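Local coordinates for protein UTP--glucose-1-phosphate uridylyltransferase YngB (Bacillus subtilis, PDB 7O2N) that catalyses the formation of UDP-glucose and diphosphate from UTP and glucose 1-phosphate, contributing to glycolipid formation and wall teichoic acid glucosylation under anaerobic fermentative growth, at residues 145-158 with 202-214. Residues are numbered along the deposited sequence; the frame is centred on the assembly and turned at random.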
loop_
_atom_site.group_PDB
_atom_site.type_symbol
_atom_site.label_atom_id
_atom_site.label_comp_id
_atom_site.label_asym_id
_atom_site.label_seq_id
_atom_site.Cartn_x
_atom_site.Cartn_y
_atom_site.Cartn_z
ATOM N N LEU A 145 20.790 19.507 -7.398
ATOM C CA LEU A 145 20.327 20.390 -8.465
ATOM C C LEU A 145 20.451 21.846 -8.032
ATOM O O LEU A 145 20.747 22.715 -8.861
ATOM C CB LEU A 145 18.851 20.118 -8.761
ATOM C CG LEU A 145 18.557 19.071 -9.821
ATOM C CD1 LEU A 145 18.348 17.735 -9.141
ATOM C CD2 LEU A 145 17.312 19.452 -10.602
ATOM N N MET A 146 20.171 22.082 -6.734
ATOM C CA MET A 146 20.129 23.424 -6.174
ATOM C C MET A 146 21.543 24.013 -6.183
ATOM O O MET A 146 21.739 25.216 -6.394
ATOM C CB MET A 146 19.557 23.423 -4.748
ATOM C CG MET A 146 18.026 23.439 -4.649
ATOM S SD MET A 146 17.383 22.786 -3.032
ATOM C CE MET A 146 17.936 24.060 -1.905
ATOM N N ASP A 147 22.536 23.134 -5.985
ATOM C CA ASP A 147 23.922 23.545 -5.864
ATOM C C ASP A 147 24.437 23.997 -7.225
ATOM O O ASP A 147 25.165 24.989 -7.306
ATOM C CB ASP A 147 24.732 22.518 -5.073
ATOM C CG ASP A 147 24.325 22.524 -3.617
ATOM O OD1 ASP A 147 23.362 23.238 -3.291
ATOM O OD2 ASP A 147 24.964 21.827 -2.818
ATOM N N VAL A 148 24.011 23.303 -8.286
ATOM C CA VAL A 148 24.324 23.774 -9.625
ATOM C C VAL A 148 23.583 25.086 -9.893
ATOM O O VAL A 148 24.132 25.963 -10.572
ATOM C CB VAL A 148 24.174 22.705 -10.738
ATOM C CG1 VAL A 148 23.530 21.418 -10.237
ATOM C CG2 VAL A 148 23.503 23.207 -12.022
ATOM N N TYR A 149 22.369 25.237 -9.326
ATOM C CA TYR A 149 21.630 26.481 -9.519
ATOM C C TYR A 149 22.367 27.672 -8.896
ATOM O O TYR A 149 22.593 28.674 -9.586
ATOM C CB TYR A 149 20.199 26.418 -8.974
ATOM C CG TYR A 149 19.432 27.685 -9.247
ATOM C CD1 TYR A 149 18.907 27.897 -10.513
ATOM C CD2 TYR A 149 19.288 28.683 -8.284
ATOM C CE1 TYR A 149 18.242 29.069 -10.828
ATOM C CE2 TYR A 149 18.643 29.871 -8.593
ATOM C CZ TYR A 149 18.116 30.059 -9.870
ATOM O OH TYR A 149 17.446 31.184 -10.253
ATOM N N ASP A 150 22.702 27.552 -7.595
ATOM C CA ASP A 150 23.464 28.545 -6.857
ATOM C C ASP A 150 24.550 29.165 -7.740
ATOM O O ASP A 150 24.824 30.356 -7.632
ATOM C CB ASP A 150 24.092 27.970 -5.584
ATOM C CG ASP A 150 23.168 27.878 -4.376
ATOM O OD1 ASP A 150 23.527 27.169 -3.418
ATOM O OD2 ASP A 150 22.084 28.492 -4.406
ATOM N N VAL A 151 25.154 28.366 -8.629
ATOM C CA VAL A 151 26.245 28.896 -9.426
ATOM C C VAL A 151 25.724 29.395 -10.767
ATOM O O VAL A 151 25.720 30.596 -10.973
ATOM C CB VAL A 151 27.468 27.965 -9.535
ATOM C CG1 VAL A 151 27.558 26.932 -8.406
ATOM C CG2 VAL A 151 27.592 27.347 -10.913
ATOM N N TYR A 152 25.237 28.516 -11.649
ATOM C CA TYR A 152 24.880 28.939 -13.001
ATOM C C TYR A 152 23.583 29.749 -13.045
ATOM O O TYR A 152 23.387 30.533 -13.972
ATOM C CB TYR A 152 24.802 27.761 -13.974
ATOM C CG TYR A 152 26.090 26.999 -14.096
ATOM C CD1 TYR A 152 26.437 26.036 -13.161
ATOM C CD2 TYR A 152 26.967 27.249 -15.138
ATOM C CE1 TYR A 152 27.629 25.338 -13.253
ATOM C CE2 TYR A 152 28.158 26.550 -15.255
ATOM C CZ TYR A 152 28.484 25.594 -14.307
ATOM O OH TYR A 152 29.645 24.898 -14.395
ATOM N N GLY A 153 22.684 29.532 -12.078
ATOM C CA GLY A 153 21.480 30.340 -11.980
ATOM C C GLY A 153 20.516 30.185 -13.159
ATOM O O GLY A 153 19.557 30.943 -13.262
ATOM N N THR A 154 20.753 29.217 -14.049
ATOM C CA THR A 154 19.781 28.899 -15.084
ATOM C C THR A 154 18.897 27.749 -14.620
ATOM O O THR A 154 19.116 27.180 -13.548
ATOM C CB THR A 154 20.444 28.397 -16.372
ATOM O OG1 THR A 154 21.654 27.708 -16.054
ATOM C CG2 THR A 154 20.707 29.495 -17.372
ATOM N N GLU A 155 17.917 27.410 -15.470
ATOM C CA GLU A 155 17.051 26.252 -15.294
ATOM C C GLU A 155 17.925 25.000 -15.305
ATOM O O GLU A 155 18.488 24.663 -16.340
ATOM C CB GLU A 155 15.997 26.200 -16.406
ATOM C CG GLU A 155 14.827 27.164 -16.233
ATOM C CD GLU A 155 15.048 28.656 -16.476
ATOM O OE1 GLU A 155 16.150 29.036 -16.949
ATOM O OE2 GLU A 155 14.113 29.451 -16.182
ATOM N N VAL A 156 18.056 24.348 -14.143
ATOM C CA VAL A 156 18.813 23.114 -13.986
ATOM C C VAL A 156 17.872 21.901 -13.984
ATOM O O VAL A 156 16.773 21.946 -13.443
ATOM C CB VAL A 156 19.780 23.148 -12.775
ATOM C CG1 VAL A 156 19.800 24.475 -12.028
ATOM C CG2 VAL A 156 19.663 21.963 -11.828
ATOM N N VAL A 157 18.317 20.814 -14.628
ATOM C CA VAL A 157 17.591 19.553 -14.729
ATOM C C VAL A 157 18.409 18.471 -14.016
ATOM O O VAL A 157 19.634 18.510 -14.017
ATOM C CB VAL A 157 17.333 19.190 -16.208
ATOM C CG1 VAL A 157 17.571 17.727 -16.476
ATOM C CG2 VAL A 157 15.956 19.583 -16.705
ATOM N N GLY A 158 17.725 17.501 -13.403
ATOM C CA GLY A 158 18.349 16.362 -12.746
ATOM C C GLY A 158 18.356 15.127 -13.648
ATOM O O GLY A 158 17.309 14.710 -14.153
ATOM N N ALA A 202 18.866 10.761 -19.322
ATOM C CA ALA A 202 17.446 11.009 -19.098
ATOM C C ALA A 202 17.206 11.850 -17.837
ATOM O O ALA A 202 17.959 11.754 -16.850
ATOM C CB ALA A 202 16.713 9.692 -19.031
ATOM N N VAL A 203 16.154 12.687 -17.894
ATOM C CA VAL A 203 15.809 13.576 -16.788
ATOM C C VAL A 203 14.944 12.796 -15.805
ATOM O O VAL A 203 13.992 12.126 -16.217
ATOM C CB VAL A 203 15.120 14.884 -17.240
ATOM C CG1 VAL A 203 15.770 15.453 -18.498
ATOM C CG2 VAL A 203 13.619 14.695 -17.457
ATOM N N MET A 204 15.268 12.933 -14.512
ATOM C CA MET A 204 14.679 12.076 -13.494
ATOM C C MET A 204 13.726 12.860 -12.588
ATOM O O MET A 204 13.966 12.956 -11.375
ATOM C CB MET A 204 15.767 11.368 -12.673
ATOM C CG MET A 204 16.816 10.656 -13.532
ATOM S SD MET A 204 16.323 9.047 -14.234
ATOM C CE MET A 204 14.623 9.371 -14.696
ATOM N N GLY A 205 12.655 13.402 -13.212
ATOM C CA GLY A 205 11.635 14.251 -12.607
ATOM C C GLY A 205 12.135 15.110 -11.441
ATOM O O GLY A 205 11.523 15.173 -10.379
ATOM N N ARG A 206 13.280 15.764 -11.640
ATOM C CA ARG A 206 13.755 16.798 -10.736
ATOM C C ARG A 206 14.095 18.018 -11.584
ATOM O O ARG A 206 14.669 17.872 -12.658
ATOM C CB ARG A 206 14.913 16.270 -9.896
ATOM C CG ARG A 206 14.469 15.174 -8.949
ATOM C CD ARG A 206 15.576 14.709 -8.024
ATOM N NE ARG A 206 15.143 13.565 -7.231
ATOM C CZ ARG A 206 14.821 12.360 -7.722
ATOM N NH1 ARG A 206 14.841 12.116 -9.030
ATOM N NH2 ARG A 206 14.449 11.411 -6.881
ATOM N N TYR A 207 13.625 19.196 -11.149
ATOM C CA TYR A 207 13.903 20.451 -11.836
ATOM C C TYR A 207 14.061 21.560 -10.803
ATOM O O TYR A 207 13.413 21.520 -9.767
ATOM C CB TYR A 207 12.773 20.847 -12.783
ATOM C CG TYR A 207 12.301 19.799 -13.752
ATOM C CD1 TYR A 207 11.602 18.669 -13.336
ATOM C CD2 TYR A 207 12.450 19.989 -15.120
ATOM C CE1 TYR A 207 11.122 17.729 -14.245
ATOM C CE2 TYR A 207 11.956 19.077 -16.048
ATOM C CZ TYR A 207 11.301 17.934 -15.608
ATOM O OH TYR A 207 10.819 17.038 -16.519
ATOM N N VAL A 208 14.959 22.509 -11.086
ATOM C CA VAL A 208 14.900 23.827 -10.494
ATOM C C VAL A 208 14.624 24.821 -11.621
ATOM O O VAL A 208 15.191 24.709 -12.701
ATOM C CB VAL A 208 16.166 24.127 -9.683
ATOM C CG1 VAL A 208 16.229 25.578 -9.241
ATOM C CG2 VAL A 208 16.218 23.229 -8.466
ATOM N N LEU A 209 13.675 25.739 -11.389
ATOM C CA LEU A 209 13.198 26.638 -12.429
ATOM C C LEU A 209 13.181 28.091 -11.955
ATOM O O LEU A 209 13.241 28.384 -10.757
ATOM C CB LEU A 209 11.793 26.201 -12.863
ATOM C CG LEU A 209 11.699 24.830 -13.516
ATOM C CD1 LEU A 209 10.306 24.632 -14.098
ATOM C CD2 LEU A 209 12.759 24.678 -14.599
ATOM N N ASN A 210 13.096 28.992 -12.940
ATOM C CA ASN A 210 12.998 30.414 -12.663
ATOM C C ASN A 210 11.567 30.868 -12.917
ATOM O O ASN A 210 10.854 30.274 -13.733
ATOM C CB ASN A 210 14.027 31.218 -13.465
ATOM C CG ASN A 210 15.391 31.208 -12.814
ATOM O OD1 ASN A 210 16.392 30.937 -13.471
ATOM N ND2 ASN A 210 15.422 31.465 -11.514
ATOM N N SER A 211 11.170 31.915 -12.183
ATOM C CA SER A 211 9.903 32.602 -12.371
ATOM C C SER A 211 9.644 32.821 -13.860
ATOM O O SER A 211 8.528 32.592 -14.332
ATOM C CB SER A 211 9.943 33.900 -11.649
ATOM O OG SER A 211 10.885 33.844 -10.586
ATOM N N SER A 212 10.691 33.253 -14.587
ATOM C CA SER A 212 10.674 33.440 -16.034
ATOM C C SER A 212 9.843 32.353 -16.701
ATOM O O SER A 212 9.048 32.645 -17.583
ATOM C CB SER A 212 12.064 33.444 -16.601
ATOM O OG SER A 212 13.026 33.448 -15.551
ATOM N N ILE A 213 10.030 31.108 -16.242
ATOM C CA ILE A 213 9.473 29.927 -16.881
ATOM C C ILE A 213 7.953 30.042 -17.003
ATOM O O ILE A 213 7.335 29.322 -17.790
ATOM C CB ILE A 213 9.924 28.638 -16.159
ATOM C CG1 ILE A 213 10.025 27.450 -17.114
ATOM C CG2 ILE A 213 9.069 28.319 -14.950
ATOM C CD1 ILE A 213 11.145 27.591 -18.128
ATOM N N PHE A 214 7.360 30.970 -16.242
ATOM C CA PHE A 214 5.911 31.111 -16.237
ATOM C C PHE A 214 5.428 31.705 -17.555
ATOM O O PHE A 214 4.588 31.111 -18.232
ATOM C CB PHE A 214 5.428 31.829 -14.978
ATOM C CG PHE A 214 5.472 30.924 -13.778
ATOM C CD1 PHE A 214 4.868 29.669 -13.826
ATOM C CD2 PHE A 214 6.130 31.308 -12.618
ATOM C CE1 PHE A 214 4.920 28.806 -12.741
ATOM C CE2 PHE A 214 6.184 30.442 -11.536
ATOM C CZ PHE A 214 5.582 29.196 -11.597
#
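Gly158 bonds to both arms of a corner in the returning chain: its O accepts a hydrogen bond from Met204 N at 2.7 Å, while its N donates to Arg206 O at 3.2 Å. The chain turns that corner at Gly205, so strand 156-158 meets 202-204 nearly at right angles but runs antiparallel to 206-210. Farther along, Val208 N binds Val156 O at 3.0 Å.

On one face of this ladder sits helix 145-152, its axis 27° from that of strand 206-210. Val208 has the largest surface covered across the contact, and its two methyls divide the helix between them. With CG1 anti to the backbone N (chi1 171°), that methyl meets the Tyr149 ring obliquely, in an off-centre CH-pi contact 4.2 Å from the centroid, while CG2 packs against Leu145 CB and Met146 CG. Leu145 crosses Arg206 at about a right angle, its CD1 3.8 Å from Arg206 CB; the arginine's extended chain carries the guanidinium away to Asp133 and Glu44.

The other face holds Val157, whose CG1 meets Val203 CG1 at 3.5 Å and whose CG2 lies beside the Tyr207 ring. Glu155 CG lies against Leu209 CD2, and the bend at chi2 (74°) turns the carboxylate toward Asn210, where OE2 accepts a weak hydrogen bond from Asn210 N at 3.4 Å.

A helix leading into a strand and covering that strand's antiparallel neighbour is part of the layered alpha/beta architecture of the GT-A-like nucleotidyltransferase fold.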